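Local coordinates for protein purine nucleoside phosphorylase (Anopheles gambiae, PDB 2P4S) that cleaves inosine, guanosine and their 2'-deoxy forms with phosphate, releasing the purine base and a pentose 1-phosphate for purine salvage, at residues 215-220 / 275-280; 266-271 / 357-362; 287-292 / 332-337; 108-113 / 191-196; 96-101 / 139-144. All coordinates share one frame; numbering follows the deposited sequence.

Overall arrangement
From the N terminus, helix 92-105 supplies the first half of contact 5 and the next strand the first half of contact 4. The chain then returns to both in that order, at 139-144 and at 191-196, so these two contacts cross; they touch where Ile191 packs on Ala99. Contact 1 and contact 2 also cross: 215-220 is followed by 266-271 before 275-280 closes the strand pair, and 357-362 closes contact 2 near the C terminus. Contact 3 closes its smaller loop nested inside that of contact 2. Contacts 1 and 4 both belong to the mixed sheet, contacts 2 and 5 join loops to terminal helices, and contact 3 lies by a subunit interface.

Contact 1. Residues 215-220 / 275-280; sequences MLIKDH and GVYTCL
Gly275 fits closely between Met215 and Lys218, and here the two strands pack most tightly. Its N-H points almost straight at Leu216 O (2.9 Å), while its carbonyl oxygen takes the N-H of Lys218 at 2.9 Å. Met215 folds round the glycine: with CG anti to the backbone N (chi1 -168°), CG comes within 3.5 Å of Gly275 N, and CE turns on toward Tyr277 CB, 4.1 Å away. Ile217 leans on the same tyrosine, its CD1 3.8 Å from Tyr277 CB. After one extra residue in the first strand, a beta bulge, the pairing resumes with Tyr277 N bound to Asp219 O at 3.0 Å. The contact is looser at the exposed Lys218, which brings just CB near Gly275 O (3.7 Å) before its extended chain leaves for solvent and a cation-pi contact with Tyr334 of a neighbouring subunit. Asp219, by contrast, is buried against that subunit, its OD2 bound by Ala289 N and Tyr334 there. Tyr277 instead reaches inward, its OH bonded to the backbone N of Ser305, a phosphate-binding residue. The whole is a bulged parallel strand pair in the mixed sheet, ending beside the phosphate site.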
# COMPACT_ATOMS: atom_id res chain seq x y z
N MET A 215 1.38 7.07 -24.96
CA MET A 215 2.16 7.81 -24.01
C MET A 215 3.48 7.11 -23.73
O MET A 215 3.48 6.06 -23.09
CB MET A 215 1.41 7.98 -22.69
CG MET A 215 2.09 9.01 -21.76
SD MET A 215 1.62 8.81 -20.07
CE MET A 215 2.50 7.29 -19.60
N LEU A 216 4.60 7.71 -24.15
CA LEU A 216 5.92 7.33 -23.62
C LEU A 216 5.91 7.48 -22.12
O LEU A 216 5.46 8.48 -21.57
CB LEU A 216 7.06 8.18 -24.17
CG LEU A 216 7.07 8.32 -25.70
CD1 LEU A 216 8.12 9.29 -26.17
CD2 LEU A 216 7.14 6.94 -26.43
N ILE A 217 6.44 6.47 -21.45
CA ILE A 217 6.59 6.55 -20.02
C ILE A 217 7.91 7.23 -19.76
O ILE A 217 8.98 6.75 -20.15
CB ILE A 217 6.42 5.16 -19.34
CG1 ILE A 217 5.10 4.52 -19.79
CG2 ILE A 217 6.56 5.31 -17.79
CD1 ILE A 217 4.80 3.09 -19.21
N LYS A 218 7.81 8.39 -19.13
CA LYS A 218 8.96 9.14 -18.77
C LYS A 218 9.34 8.79 -17.33
O LYS A 218 10.51 8.87 -16.94
CB LYS A 218 8.66 10.64 -18.91
CG LYS A 218 9.80 11.54 -18.48
CD LYS A 218 9.49 13.05 -18.66
CE LYS A 218 10.80 13.87 -18.61
NZ LYS A 218 10.41 15.37 -18.74
N ASP A 219 8.34 8.41 -16.53
CA ASP A 219 8.55 8.11 -15.13
C ASP A 219 7.35 7.36 -14.60
O ASP A 219 6.32 7.28 -15.27
CB ASP A 219 8.76 9.42 -14.33
CG ASP A 219 9.66 9.21 -13.12
OD1 ASP A 219 9.99 8.03 -12.80
OD2 ASP A 219 10.02 10.20 -12.47
N HIS A 220 7.48 6.79 -13.41
CA HIS A 220 6.34 6.17 -12.77
C HIS A 220 6.29 6.55 -11.26
O HIS A 220 7.24 7.09 -10.69
CB HIS A 220 6.35 4.62 -12.99
CG HIS A 220 7.46 3.91 -12.29
ND1 HIS A 220 8.27 2.99 -12.92
CD2 HIS A 220 7.91 4.00 -11.01
CE1 HIS A 220 9.16 2.54 -12.05
NE2 HIS A 220 8.96 3.12 -10.89
N GLY A 275 4.56 10.99 -20.37
CA GLY A 275 4.18 11.33 -19.01
C GLY A 275 4.37 10.19 -18.05
O GLY A 275 5.22 9.34 -18.26
N VAL A 276 3.63 10.26 -16.94
CA VAL A 276 3.90 9.47 -15.75
C VAL A 276 2.86 8.35 -15.65
O VAL A 276 1.64 8.61 -15.72
CB VAL A 276 3.95 10.39 -14.46
CG1 VAL A 276 4.13 9.58 -13.15
CG2 VAL A 276 5.05 11.57 -14.61
N TYR A 277 3.35 7.12 -15.40
CA TYR A 277 2.45 5.92 -15.39
C TYR A 277 2.37 5.42 -13.97
O TYR A 277 3.31 5.61 -13.22
CB TYR A 277 2.98 4.86 -16.33
CG TYR A 277 2.35 3.50 -16.21
CD1 TYR A 277 1.23 3.16 -16.99
CD2 TYR A 277 2.91 2.51 -15.38
CE1 TYR A 277 0.65 1.90 -16.91
CE2 TYR A 277 2.34 1.24 -15.30
CZ TYR A 277 1.22 0.93 -16.07
OH TYR A 277 0.67 -0.33 -16.00
N THR A 278 1.24 4.87 -13.53
CA THR A 278 1.26 4.20 -12.23
C THR A 278 0.61 2.81 -12.40
O THR A 278 -0.28 2.66 -13.26
CB THR A 278 0.60 5.00 -11.10
OG1 THR A 278 0.97 4.41 -9.84
CG2 THR A 278 -0.95 5.00 -11.21
N CYS A 279 1.04 1.85 -11.59
CA CYS A 279 0.55 0.48 -11.57
C CYS A 279 -0.32 0.24 -10.33
O CYS A 279 0.20 0.18 -9.21
CB CYS A 279 1.73 -0.51 -11.58
SG CYS A 279 1.25 -2.26 -11.43
N LEU A 280 -1.63 0.11 -10.52
CA LEU A 280 -2.54 -0.18 -9.39
C LEU A 280 -2.82 -1.69 -9.33
O LEU A 280 -2.67 -2.37 -10.32
CB LEU A 280 -3.86 0.62 -9.52
CG LEU A 280 -3.76 2.13 -9.80
CD1 LEU A 280 -5.11 2.79 -9.76
CD2 LEU A 280 -2.85 2.80 -8.78

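Contact 2. Residues 266-271 / 357-362; sequences IGIENE and GEFVSR
Ile266 and Ile268 make an apolar surface contact with helix 353-370, leaning from the loop after helix 253-265 onto Glu358, Phe359 and Arg362. Ile266 does most of the touching, through two branches. Its CG1 lies between the backbone N and the carbonyl carbon (chi1 67°), which sends CD1 to the edge of the Phe359 ring, 3.9 Å from Phe359 CB. The other branch, CG2, lies over the centre of one face of the Arg362 guanidinium, 3.7 Å from CZ, and also meets Glu358 CG at 3.9 Å. Ile266 thus rests on a flat charged group without competing for its N-H bonds. Its place at the end of helix 253-265 is set by a Schellman motif, in which Gly267, with positive phi, is the C-prime residue and Ile268 N bonds back to Ala263 O. Ile268 follows with CD1 set obliquely to the phenyl ring, 4.1 Å from Phe359 CD1. Glu358, one helical turn earlier, fixes how the Arg362 guanidinium is turned: OE2 offers its anti lone pair to Arg362 NE at 2.6 Å, within the guanidinium plane. From the far end of the group, NH1 bonds to Gln265 OE1, while Phe359 meets Phe323 of strand 319-329 edge-to-face.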
# COMPACT_ATOMS: atom_id res chain seq x y z
N ILE A 266 6.47 8.48 -39.02
CA ILE A 266 5.37 7.59 -39.38
C ILE A 266 3.99 8.25 -39.29
O ILE A 266 2.95 7.61 -39.51
CB ILE A 266 5.46 6.22 -38.66
CG1 ILE A 266 5.24 6.39 -37.14
CG2 ILE A 266 6.83 5.59 -39.00
CD1 ILE A 266 5.21 5.09 -36.35
N GLY A 267 3.98 9.54 -39.02
CA GLY A 267 2.74 10.31 -39.11
C GLY A 267 1.86 10.29 -37.88
O GLY A 267 0.70 10.61 -37.98
N ILE A 268 2.40 9.90 -36.72
CA ILE A 268 1.60 9.83 -35.49
C ILE A 268 1.98 10.84 -34.37
O ILE A 268 1.63 10.64 -33.19
CB ILE A 268 1.60 8.39 -34.88
CG1 ILE A 268 3.02 7.98 -34.44
CG2 ILE A 268 0.86 7.40 -35.85
CD1 ILE A 268 3.06 6.80 -33.49
N GLU A 269 2.69 11.92 -34.73
CA GLU A 269 3.18 12.87 -33.75
C GLU A 269 2.11 13.49 -32.86
O GLU A 269 2.37 13.71 -31.67
CB GLU A 269 4.12 13.93 -34.37
CG GLU A 269 3.51 14.85 -35.37
CD GLU A 269 3.30 14.25 -36.78
OE1 GLU A 269 3.44 13.04 -37.05
OE2 GLU A 269 2.94 15.05 -37.65
N ASN A 270 0.93 13.76 -33.41
CA ASN A 270 -0.17 14.34 -32.61
C ASN A 270 -0.79 13.36 -31.61
O ASN A 270 -1.51 13.76 -30.70
CB ASN A 270 -1.26 14.87 -33.52
CG ASN A 270 -0.85 16.14 -34.22
OD1 ASN A 270 -0.74 17.20 -33.58
ND2 ASN A 270 -0.57 16.05 -35.50
N GLU A 271 -0.51 12.08 -31.83
CA GLU A 271 -1.05 11.00 -31.04
C GLU A 271 0.04 10.48 -30.12
O GLU A 271 -0.11 9.43 -29.55
CB GLU A 271 -1.55 9.86 -31.95
CG GLU A 271 -2.82 10.20 -32.78
CD GLU A 271 -2.55 11.09 -34.02
OE1 GLU A 271 -1.60 10.81 -34.81
OE2 GLU A 271 -3.29 12.09 -34.19
N GLY A 357 3.33 -1.82 -34.66
CA GLY A 357 4.43 -2.68 -35.14
C GLY A 357 5.55 -1.88 -35.78
O GLY A 357 6.73 -2.07 -35.48
N GLU A 358 5.17 -0.95 -36.65
CA GLU A 358 6.12 -0.03 -37.28
C GLU A 358 6.89 0.79 -36.25
O GLU A 358 8.12 0.89 -36.32
CB GLU A 358 5.37 0.89 -38.24
CG GLU A 358 6.27 1.73 -39.15
CD GLU A 358 7.23 0.88 -40.03
OE1 GLU A 358 6.78 -0.13 -40.64
OE2 GLU A 358 8.44 1.23 -40.10
N PHE A 359 6.16 1.34 -35.28
CA PHE A 359 6.73 2.13 -34.16
C PHE A 359 7.73 1.31 -33.36
O PHE A 359 8.89 1.70 -33.20
CB PHE A 359 5.59 2.71 -33.26
CG PHE A 359 6.06 3.54 -32.07
CD1 PHE A 359 6.48 4.87 -32.24
CD2 PHE A 359 6.08 2.99 -30.79
CE1 PHE A 359 6.90 5.65 -31.15
CE2 PHE A 359 6.49 3.78 -29.68
CZ PHE A 359 6.91 5.10 -29.86
N VAL A 360 7.31 0.15 -32.89
CA VAL A 360 8.21 -0.70 -32.11
C VAL A 360 9.44 -1.20 -32.92
O VAL A 360 10.57 -1.27 -32.42
CB VAL A 360 7.46 -1.86 -31.42
CG1 VAL A 360 8.46 -2.89 -30.80
CG2 VAL A 360 6.54 -1.29 -30.32
N SER A 361 9.18 -1.55 -34.16
CA SER A 361 10.19 -2.01 -35.11
C SER A 361 11.29 -0.97 -35.37
O SER A 361 12.49 -1.28 -35.38
CB SER A 361 9.44 -2.41 -36.39
OG SER A 361 10.35 -2.81 -37.35
N ARG A 362 10.89 0.29 -35.53
CA ARG A 362 11.86 1.40 -35.59
C ARG A 362 12.66 1.68 -34.32
O ARG A 362 13.84 2.01 -34.43
CB ARG A 362 11.19 2.65 -36.13
CG ARG A 362 10.71 2.43 -37.52
CD ARG A 362 10.41 3.68 -38.26
NE ARG A 362 9.85 3.35 -39.57
CZ ARG A 362 9.84 4.17 -40.62
NH1 ARG A 362 10.36 5.40 -40.51
NH2 ARG A 362 9.30 3.78 -41.77

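Contact 3. Residues 287-292 / 332-337; sequences TVAEVK and MSYEEE
Tyr334 OH is gripped by two partners: Asp219 OD2 of a neighbouring subunit, and a water that donates to it at 2.9 Å. The same water accepts from Lys292 NZ at 3.0 Å and so links the helix to the loop. Beneath this polar end the contact is apolar. Val288 CG1 lies over one face of the Tyr334 ring, displaced toward the rim, as a CH-pi contact 3.9 Å from the ring centroid; with CG1 anti to the backbone N (chi1 163°), the other methyl, CG2, is left to touch Ser333 O at 3.6 Å. One turn on, Val291 CG1 meets Met332 CG at 3.9 Å, the two side chains crossing at about a right angle. Each backbone is braced locally. Thr287 and Glu290 form a capping box that starts the helix, with Glu290 N bonded to Thr287 OG1 (3.1 Å) and Thr287 N to Glu290 OE1; across the contact, Ser333 OG accepts from Glu335 N at 2.9 Å in an ST turn. Helix 288-296 packs on the loop between strand 319-329 and helix 342-350, while its N-terminal end, next to the nucleoside-binding Glu286, faces strand 214-221 of the adjoining subunit through Ala289 and Thr287.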
# COMPACT_ATOMS: atom_id res chain seq x y z
N THR A 287 -12.30 4.66 -9.22
CA THR A 287 -13.37 5.61 -8.92
C THR A 287 -13.01 7.06 -9.41
O THR A 287 -11.84 7.39 -9.73
CB THR A 287 -13.72 5.64 -7.42
OG1 THR A 287 -12.70 6.32 -6.70
CG2 THR A 287 -13.91 4.23 -6.85
N VAL A 288 -14.02 7.93 -9.43
CA VAL A 288 -13.83 9.31 -9.82
C VAL A 288 -12.88 9.97 -8.82
O VAL A 288 -11.97 10.65 -9.25
CB VAL A 288 -15.19 10.09 -9.88
CG1 VAL A 288 -14.98 11.63 -9.86
CG2 VAL A 288 -16.02 9.66 -11.10
N ALA A 289 -13.09 9.73 -7.52
CA ALA A 289 -12.26 10.31 -6.48
C ALA A 289 -10.79 9.83 -6.57
O ALA A 289 -9.90 10.62 -6.29
CB ALA A 289 -12.84 9.99 -5.03
N GLU A 290 -10.57 8.54 -6.85
CA GLU A 290 -9.22 7.98 -7.09
C GLU A 290 -8.52 8.63 -8.31
O GLU A 290 -7.35 8.96 -8.23
CB GLU A 290 -9.27 6.46 -7.27
CG GLU A 290 -9.67 5.71 -5.99
CD GLU A 290 -10.08 4.25 -6.21
OE1 GLU A 290 -10.27 3.78 -7.39
OE2 GLU A 290 -10.24 3.55 -5.18
N VAL A 291 -9.24 8.77 -9.43
CA VAL A 291 -8.66 9.36 -10.61
C VAL A 291 -8.23 10.79 -10.30
O VAL A 291 -7.15 11.20 -10.68
CB VAL A 291 -9.62 9.30 -11.87
CG1 VAL A 291 -9.08 10.15 -13.05
CG2 VAL A 291 -9.85 7.85 -12.35
N LYS A 292 -9.05 11.53 -9.55
CA LYS A 292 -8.74 12.92 -9.13
C LYS A 292 -7.51 12.99 -8.27
O LYS A 292 -6.62 13.82 -8.49
CB LYS A 292 -9.91 13.55 -8.37
CG LYS A 292 -11.05 13.96 -9.25
CD LYS A 292 -12.09 14.74 -8.47
CE LYS A 292 -13.33 15.01 -9.37
NZ LYS A 292 -14.54 15.22 -8.52
N MET A 332 -13.92 11.02 -15.17
CA MET A 332 -13.51 12.21 -14.43
C MET A 332 -14.64 13.04 -13.77
O MET A 332 -14.40 14.07 -13.16
CB MET A 332 -12.60 13.03 -15.33
CG MET A 332 -11.22 12.35 -15.41
SD MET A 332 -10.50 13.11 -16.77
CE MET A 332 -9.42 11.88 -17.60
N SER A 333 -15.84 12.50 -13.82
CA SER A 333 -17.01 13.20 -13.38
C SER A 333 -18.10 12.20 -12.97
O SER A 333 -18.19 11.13 -13.57
CB SER A 333 -17.49 14.08 -14.54
OG SER A 333 -18.88 14.21 -14.53
N TYR A 334 -18.91 12.57 -11.98
CA TYR A 334 -20.05 11.75 -11.53
C TYR A 334 -21.19 11.77 -12.54
O TYR A 334 -22.11 10.95 -12.46
CB TYR A 334 -20.53 12.19 -10.13
CG TYR A 334 -19.47 11.97 -9.10
CD1 TYR A 334 -19.14 10.69 -8.70
CD2 TYR A 334 -18.74 13.04 -8.55
CE1 TYR A 334 -18.14 10.46 -7.79
CE2 TYR A 334 -17.73 12.81 -7.63
CZ TYR A 334 -17.45 11.51 -7.25
OH TYR A 334 -16.45 11.21 -6.35
N GLU A 335 -21.09 12.68 -13.50
CA GLU A 335 -22.10 12.81 -14.57
C GLU A 335 -21.81 12.08 -15.89
O GLU A 335 -22.73 11.86 -16.68
CB GLU A 335 -22.33 14.27 -14.91
CG GLU A 335 -23.04 15.03 -13.81
CD GLU A 335 -22.89 16.51 -14.07
OE1 GLU A 335 -23.46 17.03 -15.08
OE2 GLU A 335 -22.16 17.13 -13.27
N GLU A 336 -20.55 11.74 -16.17
CA GLU A 336 -20.32 11.08 -17.44
C GLU A 336 -20.83 9.65 -17.50
O GLU A 336 -21.18 9.04 -16.47
CB GLU A 336 -18.89 11.20 -17.93
CG GLU A 336 -17.82 10.99 -16.91
CD GLU A 336 -16.44 11.10 -17.55
OE1 GLU A 336 -15.80 12.17 -17.41
OE2 GLU A 336 -16.05 10.12 -18.25
N GLU A 337 -20.97 9.15 -18.73
CA GLU A 337 -21.30 7.74 -18.91
C GLU A 337 -19.97 6.99 -18.95
O GLU A 337 -19.04 7.41 -19.64
CB GLU A 337 -22.17 7.49 -20.16
CG GLU A 337 -23.68 7.63 -19.85
CD GLU A 337 -24.06 6.94 -18.53
OE1 GLU A 337 -23.96 5.68 -18.51
OE2 GLU A 337 -24.39 7.63 -17.51
O HOH W 1 -14.46 13.37 -6.16

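Contact 4. Residues 108-113 / 191-196; sequences LRPKVG and IGCTHL
Val112 and His195 begin the parallel pairing of strands 112-116 and 195-204 in the mixed sheet of the phosphorylase fold. Just before this pair, Lys111 O accepts two neighbouring backbone N-H groups, Thr194 N at 2.6 Å and His195 N at 3.1 Å; the second lies close to the line of the carbonyl bond, the first well tilted from its plane. The ladder then continues with Gly113 N bonded to His195 O at 2.9 Å. Thr194 OG1 occupies the slot between its backbone N and carbonyl carbon (chi1 52°) and reaches the edge of the following imidazole, 2.8 Å from His195 ND1. On the face of Leu196, away from that of Val112 and His195, Leu196 CD1 touches Gly113 O at 3.6 Å; Cys193 SG, from just before the strand, sits 3.5 Å from Gly113 N, and both side chains pack against the glycine backbone. Upstream, helix 178-191 ends in a Schellman motif at Gly192, and there a water lies 2.9 Å from Pro110 O and 2.7 Å from Ile191 O, while the proline CD meets Ile191 CG2. Main-chain bonding therefore grips the strands at their starts, whereas upstream two carbonyl oxygens that cannot bond each other, Pro110 O and Ile191 O, are joined by a water that donates to both.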
# COMPACT_ATOMS: atom_id res chain seq x y z
N LEU A 108 18.46 -18.44 -31.75
CA LEU A 108 18.35 -16.98 -31.67
C LEU A 108 19.00 -16.48 -30.39
O LEU A 108 18.84 -17.09 -29.33
CB LEU A 108 16.90 -16.58 -31.74
CG LEU A 108 16.37 -16.08 -33.08
CD1 LEU A 108 15.34 -17.09 -33.78
CD2 LEU A 108 15.69 -14.73 -32.79
N ARG A 109 19.78 -15.41 -30.52
CA ARG A 109 20.42 -14.77 -29.37
C ARG A 109 20.02 -13.26 -29.37
O ARG A 109 20.80 -12.41 -29.84
CB ARG A 109 21.96 -14.99 -29.37
CG ARG A 109 22.46 -16.46 -29.10
CD ARG A 109 21.90 -17.04 -27.78
NE ARG A 109 22.21 -18.47 -27.56
CZ ARG A 109 21.47 -19.51 -27.95
NH1 ARG A 109 20.34 -19.35 -28.63
NH2 ARG A 109 21.84 -20.74 -27.66
N PRO A 110 18.78 -12.94 -28.90
CA PRO A 110 18.28 -11.56 -28.95
C PRO A 110 18.90 -10.71 -27.88
O PRO A 110 19.28 -11.22 -26.83
CB PRO A 110 16.81 -11.71 -28.68
CG PRO A 110 16.67 -12.95 -27.87
CD PRO A 110 17.77 -13.87 -28.32
N LYS A 111 19.01 -9.41 -28.16
CA LYS A 111 19.56 -8.41 -27.22
C LYS A 111 18.45 -7.56 -26.62
O LYS A 111 18.70 -6.78 -25.70
CB LYS A 111 20.57 -7.50 -27.94
CG LYS A 111 21.77 -8.27 -28.53
CD LYS A 111 22.62 -8.94 -27.46
CE LYS A 111 23.53 -9.97 -28.11
NZ LYS A 111 24.60 -9.33 -28.96
N VAL A 112 17.25 -7.72 -27.18
CA VAL A 112 16.10 -6.96 -26.82
C VAL A 112 14.95 -7.89 -26.40
O VAL A 112 14.51 -8.69 -27.19
CB VAL A 112 15.63 -6.03 -27.99
CG1 VAL A 112 14.46 -5.16 -27.54
CG2 VAL A 112 16.80 -5.14 -28.51
N GLY A 113 14.45 -7.73 -25.17
CA GLY A 113 13.16 -8.34 -24.74
C GLY A 113 11.96 -7.38 -24.86
O GLY A 113 12.08 -6.20 -24.54
N ILE A 191 19.50 -14.82 -20.65
CA ILE A 191 19.63 -15.09 -22.08
C ILE A 191 20.52 -14.09 -22.85
O ILE A 191 20.95 -14.39 -23.95
CB ILE A 191 18.22 -15.17 -22.70
CG1 ILE A 191 17.56 -16.51 -22.29
CG2 ILE A 191 18.20 -14.88 -24.24
CD1 ILE A 191 16.08 -16.57 -22.60
N GLY A 192 20.77 -12.90 -22.27
CA GLY A 192 21.56 -11.87 -22.90
C GLY A 192 20.85 -10.63 -23.42
O GLY A 192 21.49 -9.81 -24.05
N CYS A 193 19.54 -10.46 -23.19
CA CYS A 193 18.88 -9.16 -23.47
C CYS A 193 19.51 -8.03 -22.66
O CYS A 193 19.66 -8.15 -21.42
CB CYS A 193 17.37 -9.21 -23.21
SG CYS A 193 16.49 -10.39 -24.23
N THR A 194 19.87 -6.95 -23.36
CA THR A 194 20.45 -5.75 -22.74
C THR A 194 19.34 -4.70 -22.57
O THR A 194 19.45 -3.78 -21.77
CB THR A 194 21.63 -5.11 -23.59
OG1 THR A 194 21.17 -4.91 -24.92
CG2 THR A 194 22.90 -5.98 -23.64
N HIS A 195 18.28 -4.84 -23.35
CA HIS A 195 17.20 -3.87 -23.37
C HIS A 195 15.89 -4.56 -23.06
O HIS A 195 15.68 -5.69 -23.51
CB HIS A 195 17.10 -3.16 -24.73
CG HIS A 195 18.22 -2.19 -24.97
ND1 HIS A 195 19.55 -2.59 -24.99
CD2 HIS A 195 18.23 -0.85 -25.12
CE1 HIS A 195 20.32 -1.53 -25.19
NE2 HIS A 195 19.54 -0.46 -25.26
N LEU A 196 15.06 -3.86 -22.26
CA LEU A 196 13.64 -4.17 -22.14
C LEU A 196 12.73 -3.09 -22.75
O LEU A 196 12.83 -1.92 -22.38
CB LEU A 196 13.25 -4.42 -20.67
CG LEU A 196 11.77 -4.79 -20.43
CD1 LEU A 196 11.39 -6.20 -21.03
CD2 LEU A 196 11.41 -4.64 -18.91
O HOH W 2 21.13 -13.37 -26.45

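Contact 5. Residues 96-101 / 139-144; sequences QEIATY and PHFPVS
Ile98 reaches from helix 92-105 into the loop 139-144, and its side chain can be followed atom by atom. At CB it divides. The CG2 branch, anti to the backbone N, goes to Phe141 and meets CE1 at 4.0 Å, obliquely to the ring. The longer branch passes CG1 across the main chain, 3.5 Å from Pro139 O, and ends at CD1, which lies 3.8 Å from His140 CB. One isoleucine thus touches three successive loop residues. The loop runs between strands 130-134 and 152-158 and, further along, carries the phosphate-binding His149, so the contact ties the N-terminal helix to a segment that continues into the active site. Phe141 itself comes within about 4 Å of the side chain of Phe170, another phosphate-binding residue, and its ring meets that of Tyr135. One turn along the helix from Ile98, Pro139 lays CD squarely over the face of Tyr101, 3.4 Å from the ring centroid and only 3° off the normal, a CH-pi contact; Arg105 makes a cation-pi contact with the same tyrosine. At the exposed Glu97, His140 NE2 donates to OE1 of the glutamate at 3.3 Å. That oxygen lies in the plane of the imidazole, but the histidine approaches from above the carboxylate plane, the two flat groups being turned 68° from each other.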
# COMPACT_ATOMS: atom_id res chain seq x y z
N GLN A 96 18.33 -19.58 -14.22
CA GLN A 96 19.27 -20.14 -15.19
C GLN A 96 18.77 -21.48 -15.83
O GLN A 96 18.94 -21.65 -17.04
CB GLN A 96 20.71 -20.19 -14.63
CG GLN A 96 21.80 -20.54 -15.68
CD GLN A 96 22.16 -19.38 -16.62
OE1 GLN A 96 21.91 -19.43 -17.83
NE2 GLN A 96 22.79 -18.36 -16.07
N GLU A 97 18.11 -22.36 -15.07
CA GLU A 97 17.40 -23.53 -15.65
C GLU A 97 16.47 -23.10 -16.81
O GLU A 97 16.53 -23.67 -17.94
CB GLU A 97 16.51 -24.27 -14.61
CG GLU A 97 17.14 -25.06 -13.43
CD GLU A 97 16.03 -25.63 -12.44
OE1 GLU A 97 14.95 -26.10 -12.94
OE2 GLU A 97 16.24 -25.61 -11.18
N ILE A 98 15.59 -22.14 -16.52
CA ILE A 98 14.64 -21.63 -17.50
C ILE A 98 15.38 -21.03 -18.70
O ILE A 98 15.03 -21.30 -19.87
CB ILE A 98 13.62 -20.59 -16.87
CG1 ILE A 98 13.02 -21.13 -15.56
CG2 ILE A 98 12.57 -20.13 -17.91
CD1 ILE A 98 12.11 -20.11 -14.80
N ALA A 99 16.40 -20.22 -18.43
CA ALA A 99 17.15 -19.59 -19.54
C ALA A 99 17.77 -20.68 -20.44
O ALA A 99 17.60 -20.67 -21.67
CB ALA A 99 18.25 -18.63 -18.99
N THR A 100 18.48 -21.63 -19.80
CA THR A 100 19.18 -22.75 -20.48
C THR A 100 18.19 -23.58 -21.29
O THR A 100 18.47 -23.87 -22.46
CB THR A 100 19.99 -23.62 -19.50
OG1 THR A 100 21.11 -22.85 -19.02
CG2 THR A 100 20.56 -24.85 -20.21
N TYR A 101 17.02 -23.87 -20.69
CA TYR A 101 15.93 -24.56 -21.38
C TYR A 101 15.60 -23.93 -22.73
O TYR A 101 15.43 -24.62 -23.74
CB TYR A 101 14.66 -24.59 -20.50
CG TYR A 101 13.50 -25.25 -21.18
CD1 TYR A 101 13.31 -26.65 -21.08
CD2 TYR A 101 12.59 -24.51 -21.93
CE1 TYR A 101 12.25 -27.27 -21.73
CE2 TYR A 101 11.53 -25.12 -22.59
CZ TYR A 101 11.36 -26.52 -22.47
OH TYR A 101 10.31 -27.14 -23.15
N PRO A 139 9.45 -24.68 -18.25
CA PRO A 139 9.59 -25.01 -16.84
C PRO A 139 9.42 -23.80 -15.93
O PRO A 139 10.03 -22.75 -16.18
CB PRO A 139 11.02 -25.58 -16.73
CG PRO A 139 11.60 -25.53 -18.09
CD PRO A 139 10.52 -25.27 -19.06
N HIS A 140 8.57 -23.96 -14.92
CA HIS A 140 8.33 -22.95 -13.84
C HIS A 140 7.62 -21.69 -14.30
O HIS A 140 7.61 -20.71 -13.57
CB HIS A 140 9.65 -22.54 -13.16
CG HIS A 140 10.43 -23.69 -12.65
ND1 HIS A 140 9.98 -24.49 -11.62
CD2 HIS A 140 11.62 -24.21 -13.04
CE1 HIS A 140 10.87 -25.45 -11.39
NE2 HIS A 140 11.87 -25.29 -12.23
N PHE A 141 7.06 -21.70 -15.50
CA PHE A 141 6.45 -20.49 -16.02
C PHE A 141 4.98 -20.33 -15.58
O PHE A 141 4.19 -21.29 -15.62
CB PHE A 141 6.55 -20.48 -17.53
CG PHE A 141 7.26 -19.26 -18.06
CD1 PHE A 141 8.59 -19.05 -17.75
CD2 PHE A 141 6.62 -18.36 -18.88
CE1 PHE A 141 9.28 -17.93 -18.25
CE2 PHE A 141 7.31 -17.21 -19.38
CZ PHE A 141 8.64 -17.03 -19.06
N PRO A 142 4.60 -19.10 -15.18
CA PRO A 142 3.20 -18.79 -14.97
C PRO A 142 2.48 -18.83 -16.31
O PRO A 142 3.10 -18.84 -17.37
CB PRO A 142 3.21 -17.34 -14.44
CG PRO A 142 4.61 -17.05 -14.03
CD PRO A 142 5.48 -17.94 -14.90
N VAL A 143 1.17 -18.87 -16.26
CA VAL A 143 0.37 -18.80 -17.46
C VAL A 143 -0.47 -17.52 -17.45
O VAL A 143 -0.85 -17.01 -16.39
CB VAL A 143 -0.52 -20.06 -17.63
CG1 VAL A 143 0.39 -21.38 -17.73
CG2 VAL A 143 -1.54 -20.17 -16.52
N SER A 144 -0.76 -17.00 -18.64
CA SER A 144 -1.63 -15.81 -18.81
C SER A 144 -3.10 -16.20 -18.75
O SER A 144 -3.54 -17.01 -19.53
CB SER A 144 -1.33 -15.14 -20.15
OG SER A 144 -0.02 -14.61 -20.12